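Local coordinates for RNA-binding protein Lsm (Halobacterium salinarum R1, PDB 6TFL) that probably binds RNA, forming a seven-subunit ring that also carries calcium ions, at residues L8-L11 and E12-E16. Residues are numbered along the deposited sequence; the frame is centred on the assembly and turned at random.
Sequences LDVL and EESLE. With CA (calcium ion), chain P.
Ser14 turns its hydroxyl back along the helix onto the carbonyl of Val10, OG donating to Val10 O at 2.6 Å. With chi1 at -41° the oxygen lies beside its own backbone N, and from there OG meets the carbonyl oxygen from a direction tilted 35° from the carbonyl plane. Ser14 N also reaches Val10 O, though weakly, and makes a second weak bond to Leu11 O at 3.2 Å. A serine suits this place because its short arm adds a short hydrogen bond to a carbonyl that the backbone amide grips poorly.

Just before this, Glu12 N donates to Leu8 O at 3.0 Å and Glu13 N to Asp9 O, the i to i+4 pattern of an α-helix. These turns belong to the N-terminal helix of the Lsm fold, which precedes the strongly bent β-strands; Leu11 faces inward from it onto Met40 and Tyr36, and Ile51 of one neighbouring subunit meets both Val10 and Leu11. The branched aliphatic side chains fit this subunit boundary, and Val10 also brings CG1 to 4.1 Å from Ser14 OG.

The two glutamates part company. Glu13 has CG between its backbone N and carbonyl carbon (chi1 52°), which lays CG over the preceding turn, 3.2 Å from Asp9 O and nearly as close to Val10 O. Its backbone rather than its carboxylate meets the metal: Glu13 O binds calcium at 2.4 Å, with Glu17 and a water as further ligands. Glu12 instead bends at chi2, and its OE1 accepts hydrogen bonds from Tyr36 OH and from Met3 N of a different neighbouring subunit, a carboxylate thereby tying helix, sheet and that second chain together.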
loop_
_atom_site.group_PDB
_atom_site.type_symbol
_atom_site.label_atom_id
_atom_site.label_comp_id
_atom_site.label_asym_id
_atom_site.label_seq_id
_atom_site.Cartn_x
_atom_site.Cartn_y
_atom_site.Cartn_z
ATOM N N LEU A 8 17.654 9.055 -3.891
ATOM C CA LEU A 8 18.523 7.884 -3.959
ATOM C C LEU A 8 19.947 8.268 -4.353
ATOM O O LEU A 8 20.899 7.566 -3.989
ATOM C CB LEU A 8 17.955 6.840 -4.927
ATOM C CG LEU A 8 16.614 6.155 -4.569
ATOM C CD1 LEU A 8 16.314 4.965 -5.481
ATOM C CD2 LEU A 8 16.568 5.721 -3.114
ATOM N N ASP A 9 20.122 9.377 -5.079
ATOM C CA ASP A 9 21.472 9.829 -5.403
ATOM C C ASP A 9 22.161 10.440 -4.182
ATOM O O ASP A 9 23.375 10.293 -4.007
ATOM C CB ASP A 9 21.429 10.824 -6.560
ATOM C CG ASP A 9 21.528 10.145 -7.926
ATOM O OD1 ASP A 9 21.664 8.897 -7.984
ATOM O OD2 ASP A 9 21.484 10.867 -8.950
ATOM N N VAL A 10 21.404 11.108 -3.313
ATOM C CA VAL A 10 21.980 11.582 -2.061
ATOM C C VAL A 10 22.386 10.398 -1.187
ATOM O O VAL A 10 23.407 10.444 -0.495
ATOM C CB VAL A 10 20.986 12.521 -1.351
ATOM C CG1 VAL A 10 21.507 12.941 0.016
ATOM C CG2 VAL A 10 20.676 13.744 -2.228
ATOM N N LEU A 11 21.598 9.318 -1.207
ATOM C CA LEU A 11 21.969 8.112 -0.465
ATOM C C LEU A 11 23.242 7.478 -1.024
ATOM O O LEU A 11 24.087 6.996 -0.262
ATOM C CB LEU A 11 20.833 7.092 -0.492
ATOM C CG LEU A 11 19.590 7.382 0.349
ATOM C CD1 LEU A 11 18.627 6.167 0.326
ATOM C CD2 LEU A 11 19.971 7.765 1.765
ATOM N N GLU A 12 23.388 7.448 -2.348
ATOM C CA GLU A 12 24.637 6.979 -2.931
ATOM C C GLU A 12 25.817 7.760 -2.373
ATOM O O GLU A 12 26.796 7.173 -1.897
ATOM C CB GLU A 12 24.587 7.098 -4.452
ATOM C CG GLU A 12 25.736 6.414 -5.161
ATOM C CD GLU A 12 25.749 4.890 -4.987
ATOM O OE1 GLU A 12 24.658 4.277 -4.854
ATOM O OE2 GLU A 12 26.850 4.291 -4.999
ATOM N N GLU A 13 25.733 9.089 -2.389
ATOM C CA GLU A 13 26.876 9.875 -1.949
ATOM C C GLU A 13 26.985 9.979 -0.433
ATOM O O GLU A 13 27.949 10.566 0.057
ATOM C CB GLU A 13 26.844 11.264 -2.585
ATOM C CG GLU A 13 25.543 11.999 -2.425
ATOM C CD GLU A 13 25.396 13.169 -3.397
ATOM O OE1 GLU A 13 25.671 12.965 -4.605
ATOM O OE2 GLU A 13 25.006 14.276 -2.946
ATOM N N SER A 14 26.059 9.398 0.324
ATOM C CA SER A 14 26.238 9.252 1.761
ATOM C C SER A 14 26.725 7.869 2.160
ATOM O O SER A 14 26.818 7.594 3.356
ATOM C CB SER A 14 24.938 9.557 2.515
ATOM O OG SER A 14 24.262 10.670 1.957
ATOM N N LEU A 15 27.033 6.996 1.200
ATOM C CA LEU A 15 27.566 5.683 1.544
ATOM C C LEU A 15 28.889 5.829 2.280
ATOM O O LEU A 15 29.691 6.715 1.976
ATOM C CB LEU A 15 27.759 4.827 0.288
ATOM C CG LEU A 15 26.490 4.261 -0.363
ATOM C CD1 LEU A 15 26.768 3.749 -1.773
ATOM C CD2 LEU A 15 25.880 3.171 0.510
ATOM N N GLU A 16 29.113 4.950 3.255
ATOM C CA GLU A 16 30.291 4.913 4.124
ATOM C C GLU A 16 30.335 6.088 5.098
ATOM O O GLU A 16 31.288 6.183 5.882
ATOM C CB GLU A 16 31.616 4.847 3.336
ATOM C CG GLU A 16 31.627 3.794 2.219
ATOM C CD GLU A 16 32.893 2.924 2.183
ATOM O OE1 GLU A 16 32.838 1.810 1.607
ATOM O OE2 GLU A 16 33.946 3.351 2.711
HETATM CA CA CA P . 30.136 11.538 -0.367
HETATM O O HOH W 1 28.814 13.254 1.123
#